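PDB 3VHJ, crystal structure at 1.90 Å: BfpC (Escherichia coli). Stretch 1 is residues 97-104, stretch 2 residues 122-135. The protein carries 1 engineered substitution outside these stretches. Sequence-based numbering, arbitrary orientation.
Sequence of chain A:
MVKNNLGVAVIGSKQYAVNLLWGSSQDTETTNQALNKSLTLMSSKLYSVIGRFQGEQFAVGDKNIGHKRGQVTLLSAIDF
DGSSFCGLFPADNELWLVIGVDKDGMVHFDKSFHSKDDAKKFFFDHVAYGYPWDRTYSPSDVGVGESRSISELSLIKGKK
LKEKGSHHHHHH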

ATOM      1  N   LEU A  97       9.358  -2.834   0.788  1.00 16.63           N
ATOM      2  CA  LEU A  97       8.041  -2.426   0.331  1.00 18.12           C
ATOM      3  C   LEU A  97       8.025  -2.034  -1.144  1.00 17.40           C
ATOM      4  O   LEU A  97       8.956  -1.402  -1.632  1.00 17.37           O
ATOM      5  CB  LEU A  97       7.570  -1.224   1.154  1.00 16.67           C
ATOM      6  CG  LEU A  97       7.660  -1.345   2.679  1.00 18.08           C
ATOM      7  CD1 LEU A  97       7.276  -0.007   3.305  1.00 17.34           C
ATOM      8  CD2 LEU A  97       6.751  -2.469   3.172  1.00 17.06           C
ATOM      9  N   VAL A  98       6.970  -2.432  -1.849  1.00 16.80           N
ATOM     10  CA  VAL A  98       6.803  -2.062  -3.250  1.00 16.29           C
ATOM     11  C   VAL A  98       5.402  -1.470  -3.310  1.00 17.04           C
ATOM     12  O   VAL A  98       4.423  -2.157  -3.026  1.00 16.33           O
ATOM     13  CB  VAL A  98       6.894  -3.270  -4.199  1.00 16.64           C
ATOM     14  CG1 VAL A  98       6.669  -2.806  -5.646  1.00 17.12           C
ATOM     15  CG2 VAL A  98       8.270  -3.919  -4.069  1.00 18.77           C
ATOM     16  N   ILE A  99       5.314  -0.195  -3.666  1.00 17.82           N
ATOM     17  CA  ILE A  99       4.033   0.490  -3.711  1.00 18.39           C
ATOM     18  C   ILE A  99       3.783   1.189  -5.038  1.00 17.28           C
ATOM     19  O   ILE A  99       4.700   1.401  -5.817  1.00 17.19           O
ATOM     20  CB  ILE A  99       3.936   1.522  -2.568  1.00 18.40           C
ATOM     21  CG1 ILE A  99       4.926   2.659  -2.792  1.00 21.05           C
ATOM     22  CG2 ILE A  99       4.260   0.850  -1.236  1.00 21.51           C
ATOM     23  CD1 ILE A  99       4.879   3.723  -1.717  1.00 22.11           C
ATOM     24  N   GLY A 100       2.524   1.540  -5.282  1.00 16.57           N
ATOM     25  CA  GLY A 100       2.164   2.212  -6.518  1.00 16.58           C
ATOM     26  C   GLY A 100       0.781   2.825  -6.421  1.00 16.78           C
ATOM     27  O   GLY A 100      -0.171   2.152  -6.026  1.00 16.90           O
ATOM     28  N   VAL A 101       0.675   4.106  -6.770  1.00 18.84           N
ATOM     29  CA  VAL A 101      -0.595   4.831  -6.728  1.00 17.32           C
ATOM     30  C   VAL A 101      -0.787   5.486  -8.097  1.00 18.89           C
ATOM     31  O   VAL A 101       0.132   6.126  -8.621  1.00 17.45           O
ATOM     32  CB  VAL A 101      -0.568   5.904  -5.615  1.00 19.63           C
ATOM     33  CG1 VAL A 101      -1.844   6.724  -5.635  1.00 18.11           C
ATOM     34  CG2 VAL A 101      -0.398   5.231  -4.260  1.00 18.58           C
ATOM     35  N   ASP A 102      -1.972   5.319  -8.679  1.00 18.39           N
ATOM     36  CA  ASP A 102      -2.224   5.859 -10.008  1.00 19.45           C
ATOM     37  C   ASP A 102      -2.603   7.326 -10.041  1.00 20.44           C
ATOM     38  O   ASP A 102      -2.714   7.976  -9.004  1.00 17.85           O
ATOM     39  CB  ASP A 102      -3.273   5.008 -10.746  1.00 21.30           C
ATOM     40  CG  ASP A 102      -4.680   5.185 -10.204  1.00 23.98           C
ATOM     41  OD1 ASP A 102      -5.537   4.332 -10.519  1.00 25.81           O
ATOM     42  OD2 ASP A 102      -4.943   6.169  -9.485  1.00 27.92           O
ATOM     43  N   LYS A 103      -2.791   7.840 -11.252  1.00 21.30           N
ATOM     44  CA  LYS A 103      -3.129   9.240 -11.465  1.00 23.82           C
ATOM     45  C   LYS A 103      -4.405   9.679 -10.750  1.00 24.77           C
ATOM     46  O   LYS A 103      -4.604  10.867 -10.506  1.00 23.49           O
ATOM     47  CB  LYS A 103      -3.254   9.505 -12.970  1.00 26.29           C
ATOM     48  CG  LYS A 103      -3.270  10.978 -13.355  1.00 27.88           C
ATOM     49  CD  LYS A 103      -1.974  11.669 -12.960  1.00 29.85           C
ATOM     50  CE  LYS A 103      -1.957  13.110 -13.435  1.00 29.13           C
ATOM     51  NZ  LYS A 103      -0.673  13.784 -13.094  1.00 31.13           N
ATOM     52  N   ASP A 104      -5.266   8.723 -10.413  1.00 24.24           N
ATOM     53  CA  ASP A 104      -6.518   9.037  -9.725  1.00 24.77           C
ATOM     54  C   ASP A 104      -6.406   8.838  -8.218  1.00 23.42           C
ATOM     55  O   ASP A 104      -7.388   8.978  -7.488  1.00 22.23           O
ATOM     56  CB  ASP A 104      -7.664   8.173 -10.261  1.00 28.78           C
ATOM     57  CG  ASP A 104      -8.010   8.488 -11.702  1.00 32.74           C
ATOM     58  OD1 ASP A 104      -8.160   9.684 -12.025  1.00 35.28           O
ATOM     59  OD2 ASP A 104      -8.145   7.538 -12.507  1.00 37.09           O
TER
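Stretch 2, residues 122-135: FFFDHVAYGYPWDR

Stretch 2 enters as the end of a helix and leaves as an irregular loop, and it runs the same way as stretch 1: helix and strand 97-101 cross at -23°, 9.6 Å apart at closest approach. The apolar side-chain contacts of the helix all converge on Val98. Phe122 and Phe123, both t at chi1, bring ring edges to Val98, CD2 of Phe122 lying 3.9 Å and CD1 of Phe123 4.1 Å from Val98 CG1. Phe124, Asp125 and His126 make no contact with stretch 1. Within a wider pi-type turn, where the amides of Val127 and Ala128 share Phe123 O, Val127 points toward the strand and sets CG2 3.5 Å from Val98 CG1.

The loop then takes over. Tyr131, extended at -159/151, reaches past the strand's end, where Lys103 N donates to Tyr131 OH at 2.9 Å, a nearly straight hydrogen bond. Trp133 is anchored within its own stretch, NE1 to Val127 O at 2.7 Å, which helps hold its ring against the strand: CZ3 lies 3.9 Å from Gly100 C and, edge-on, 3.5 Å from Val101 O. Glycine suits this position, since a CB on Gly100 would come within 2.9 Å of Trp133 CH2. Asp134 closes the contact at its exposed margin with a salt bridge, OD2 to Lys103 NZ at 3.0 Å.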

ATOM      1  N   PHE A 122       9.553  -8.394  -8.037  1.00 24.67           N
ATOM      2  CA  PHE A 122       8.148  -8.014  -8.171  1.00 23.46           C
ATOM      3  C   PHE A 122       8.060  -6.627  -8.800  1.00 22.35           C
ATOM      4  O   PHE A 122       7.247  -6.377  -9.689  1.00 22.27           O
ATOM      5  CB  PHE A 122       7.465  -7.992  -6.805  1.00 22.42           C
ATOM      6  CG  PHE A 122       5.994  -7.715  -6.877  1.00 22.75           C
ATOM      7  CD1 PHE A 122       5.097  -8.732  -7.188  1.00 23.04           C
ATOM      8  CD2 PHE A 122       5.506  -6.430  -6.667  1.00 22.47           C
ATOM      9  CE1 PHE A 122       3.728  -8.471  -7.291  1.00 23.97           C
ATOM     10  CE2 PHE A 122       4.141  -6.157  -6.768  1.00 25.30           C
ATOM     11  CZ  PHE A 122       3.250  -7.181  -7.081  1.00 25.40           C
ATOM     12  N   PHE A 123       8.915  -5.733  -8.319  1.00 21.42           N
ATOM     13  CA  PHE A 123       8.988  -4.361  -8.791  1.00 22.05           C
ATOM     14  C   PHE A 123       9.205  -4.303 -10.302  1.00 23.70           C
ATOM     15  O   PHE A 123       8.460  -3.636 -11.027  1.00 21.84           O
ATOM     16  CB  PHE A 123      10.137  -3.661  -8.066  1.00 21.62           C
ATOM     17  CG  PHE A 123      10.357  -2.237  -8.484  1.00 22.69           C
ATOM     18  CD1 PHE A 123       9.385  -1.265  -8.246  1.00 23.45           C
ATOM     19  CD2 PHE A 123      11.563  -1.853  -9.064  1.00 22.79           C
ATOM     20  CE1 PHE A 123       9.615   0.064  -8.574  1.00 21.75           C
ATOM     21  CE2 PHE A 123      11.803  -0.522  -9.397  1.00 23.01           C
ATOM     22  CZ  PHE A 123      10.827   0.440  -9.149  1.00 24.43           C
ATOM     23  N   PHE A 124      10.231  -5.002 -10.776  1.00 24.37           N
ATOM     24  CA  PHE A 124      10.538  -5.018 -12.200  1.00 25.16           C
ATOM     25  C   PHE A 124       9.496  -5.736 -13.050  1.00 24.26           C
ATOM     26  O   PHE A 124       9.110  -5.244 -14.105  1.00 25.06           O
ATOM     27  CB  PHE A 124      11.903  -5.665 -12.447  1.00 26.69           C
ATOM     28  CG  PHE A 124      13.061  -4.743 -12.219  1.00 28.00           C
ATOM     29  CD1 PHE A 124      13.930  -4.944 -11.153  1.00 29.70           C
ATOM     30  CD2 PHE A 124      13.290  -3.673 -13.079  1.00 29.19           C
ATOM     31  CE1 PHE A 124      15.019  -4.090 -10.946  1.00 29.67           C
ATOM     32  CE2 PHE A 124      14.370  -2.815 -12.881  1.00 30.77           C
ATOM     33  CZ  PHE A 124      15.237  -3.026 -11.811  1.00 30.09           C
ATOM     34  N   ASP A 125       9.040  -6.897 -12.594  1.00 24.70           N
ATOM     35  CA  ASP A 125       8.068  -7.663 -13.362  1.00 24.58           C
ATOM     36  C   ASP A 125       6.666  -7.070 -13.439  1.00 24.19           C
ATOM     37  O   ASP A 125       5.995  -7.207 -14.459  1.00 24.12           O
ATOM     38  CB  ASP A 125       7.956  -9.095 -12.826  1.00 26.25           C
ATOM     39  CG  ASP A 125       9.255  -9.876 -12.945  1.00 31.02           C
ATOM     40  OD1 ASP A 125      10.022  -9.631 -13.898  1.00 33.87           O
ATOM     41  OD2 ASP A 125       9.498 -10.748 -12.084  1.00 34.48           O
ATOM     42  N   HIS A 126       6.219  -6.394 -12.386  1.00 23.13           N
ATOM     43  CA  HIS A 126       4.856  -5.871 -12.397  1.00 23.15           C
ATOM     44  C   HIS A 126       4.624  -4.401 -12.088  1.00 22.15           C
ATOM     45  O   HIS A 126       3.580  -3.860 -12.441  1.00 22.05           O
ATOM     46  CB  HIS A 126       4.002  -6.682 -11.420  1.00 24.64           C
ATOM     47  CG  HIS A 126       4.093  -8.161 -11.614  1.00 25.87           C
ATOM     48  ND1 HIS A 126       3.526  -8.806 -12.691  1.00 27.31           N
ATOM     49  CD2 HIS A 126       4.691  -9.122 -10.870  1.00 27.35           C
ATOM     50  CE1 HIS A 126       3.769 -10.102 -12.603  1.00 27.83           C
ATOM     51  NE2 HIS A 126       4.476 -10.319 -11.507  1.00 28.92           N
ATOM     52  N   VAL A 127       5.577  -3.745 -11.441  1.00 20.20           N
ATOM     53  CA  VAL A 127       5.359  -2.362 -11.045  1.00 20.16           C
ATOM     54  C   VAL A 127       6.033  -1.257 -11.841  1.00 19.17           C
ATOM     55  O   VAL A 127       5.367  -0.401 -12.410  1.00 20.77           O
ATOM     56  CB  VAL A 127       5.739  -2.180  -9.557  1.00 18.79           C
ATOM     57  CG1 VAL A 127       5.404  -0.763  -9.093  1.00 17.06           C
ATOM     58  CG2 VAL A 127       5.017  -3.224  -8.718  1.00 17.96           C
ATOM     59  N   ALA A 128       7.357  -1.269 -11.850  1.00 20.74           N
ATOM     60  CA  ALA A 128       8.140  -0.252 -12.532  1.00 20.40           C
ATOM     61  C   ALA A 128       7.609   0.167 -13.897  1.00 21.73           C
ATOM     62  O   ALA A 128       7.597   1.354 -14.229  1.00 19.78           O
ATOM     63  CB  ALA A 128       9.582  -0.729 -12.670  1.00 21.35           C
ATOM     64  N   TYR A 129       7.166  -0.807 -14.683  1.00 21.13           N
ATOM     65  CA  TYR A 129       6.692  -0.521 -16.029  1.00 21.69           C
ATOM     66  C   TYR A 129       5.241  -0.893 -16.265  1.00 22.81           C
ATOM     67  O   TYR A 129       4.813  -1.001 -17.411  1.00 24.66           O
ATOM     68  CB  TYR A 129       7.570  -1.272 -17.027  1.00 20.19           C
ATOM     69  CG  TYR A 129       9.040  -1.158 -16.698  1.00 19.80           C
ATOM     70  CD1 TYR A 129       9.682   0.082 -16.716  1.00 20.12           C
ATOM     71  CD2 TYR A 129       9.784  -2.280 -16.338  1.00 20.63           C
ATOM     72  CE1 TYR A 129      11.032   0.198 -16.381  1.00 21.09           C
ATOM     73  CE2 TYR A 129      11.130  -2.175 -16.002  1.00 20.80           C
ATOM     74  CZ  TYR A 129      11.747  -0.932 -16.025  1.00 22.48           C
ATOM     75  OH  TYR A 129      13.073  -0.819 -15.684  1.00 22.05           O
ATOM     76  N   GLY A 130       4.479  -1.076 -15.193  1.00 23.06           N
ATOM     77  CA  GLY A 130       3.090  -1.465 -15.363  1.00 24.36           C
ATOM     78  C   GLY A 130       2.092  -0.339 -15.536  1.00 24.41           C
ATOM     79  O   GLY A 130       0.928  -0.581 -15.860  1.00 25.36           O
ATOM     80  N   TYR A 131       2.546   0.893 -15.328  1.00 24.76           N
ATOM     81  CA  TYR A 131       1.684   2.064 -15.432  1.00 23.51           C
ATOM     82  C   TYR A 131       2.583   3.284 -15.670  1.00 23.31           C
ATOM     83  O   TYR A 131       3.738   3.293 -15.258  1.00 22.67           O
ATOM     84  CB  TYR A 131       0.888   2.196 -14.126  1.00 24.80           C
ATOM     85  CG  TYR A 131      -0.087   3.347 -14.058  1.00 24.59           C
ATOM     86  CD1 TYR A 131       0.336   4.628 -13.702  1.00 24.56           C
ATOM     87  CD2 TYR A 131      -1.441   3.153 -14.338  1.00 26.10           C
ATOM     88  CE1 TYR A 131      -0.564   5.688 -13.622  1.00 24.39           C
ATOM     89  CE2 TYR A 131      -2.351   4.208 -14.263  1.00 25.63           C
ATOM     90  CZ  TYR A 131      -1.904   5.471 -13.905  1.00 25.63           C
ATOM     91  OH  TYR A 131      -2.794   6.516 -13.836  1.00 25.63           O
ATOM     92  N   PRO A 132       2.069   4.318 -16.359  1.00 23.76           N
ATOM     93  CA  PRO A 132       2.851   5.530 -16.643  1.00 23.67           C
ATOM     94  C   PRO A 132       3.029   6.403 -15.401  1.00 22.59           C
ATOM     95  O   PRO A 132       2.461   7.498 -15.331  1.00 21.98           O
ATOM     96  CB  PRO A 132       2.013   6.249 -17.705  1.00 23.53           C
ATOM     97  CG  PRO A 132       1.107   5.190 -18.248  1.00 26.68           C
ATOM     98  CD  PRO A 132       0.770   4.374 -17.043  1.00 23.75           C
ATOM     99  N   TRP A 133       3.813   5.937 -14.434  1.00 20.69           N
ATOM    100  CA  TRP A 133       4.011   6.697 -13.195  1.00 19.97           C
ATOM    101  C   TRP A 133       4.687   8.042 -13.422  1.00 20.68           C
ATOM    102  O   TRP A 133       5.624   8.149 -14.210  1.00 21.88           O
ATOM    103  CB  TRP A 133       4.861   5.908 -12.184  1.00 18.74           C
ATOM    104  CG  TRP A 133       4.578   4.427 -12.107  1.00 17.78           C
ATOM    105  CD1 TRP A 133       5.338   3.425 -12.639  1.00 18.79           C
ATOM    106  CD2 TRP A 133       3.464   3.790 -11.468  1.00 17.02           C
ATOM    107  NE1 TRP A 133       4.770   2.204 -12.373  1.00 17.81           N
ATOM    108  CE2 TRP A 133       3.618   2.397 -11.655  1.00 18.29           C
ATOM    109  CE3 TRP A 133       2.350   4.258 -10.755  1.00 16.50           C
ATOM    110  CZ2 TRP A 133       2.698   1.467 -11.157  1.00 18.65           C
ATOM    111  CZ3 TRP A 133       1.433   3.333 -10.260  1.00 17.44           C
ATOM    112  CH2 TRP A 133       1.612   1.954 -10.462  1.00 18.56           C
ATOM    113  N   ASP A 134       4.220   9.069 -12.721  1.00 20.69           N
ATOM    114  CA  ASP A 134       4.833  10.382 -12.846  1.00 21.55           C
ATOM    115  C   ASP A 134       6.207  10.314 -12.179  1.00 22.32           C
ATOM    116  O   ASP A 134       7.175  10.899 -12.664  1.00 21.48           O
ATOM    117  CB  ASP A 134       3.970  11.459 -12.178  1.00 20.78           C
ATOM    118  CG  ASP A 134       2.729  11.798 -12.986  1.00 21.85           C
ATOM    119  OD1 ASP A 134       2.839  11.896 -14.224  1.00 20.52           O
ATOM    120  OD2 ASP A 134       1.646  11.984 -12.388  1.00 21.96           O
ATOM    121  N   ARG A 135       6.282   9.581 -11.068  1.00 20.99           N
ATOM    122  CA  ARG A 135       7.532   9.414 -10.333  1.00 21.63           C
ATOM    123  C   ARG A 135       7.768   7.950  -9.973  1.00 21.78           C
ATOM    124  O   ARG A 135       6.829   7.222  -9.653  1.00 21.06           O
ATOM    125  CB  ARG A 135       7.523  10.239  -9.040  1.00 24.43           C
ATOM    126  CG  ARG A 135       7.518  11.752  -9.223  1.00 26.83           C
ATOM    127  CD  ARG A 135       8.684  12.235 -10.093  1.00 29.52           C
ATOM    128  NE  ARG A 135      10.007  11.885  -9.570  1.00 32.61           N
ATOM    129  CZ  ARG A 135      10.571  12.443  -8.501  1.00 34.62           C
ATOM    130  NH1 ARG A 135       9.932  13.388  -7.822  1.00 34.53           N
ATOM    131  NH2 ARG A 135      11.785  12.064  -8.116  1.00 33.15           N
TER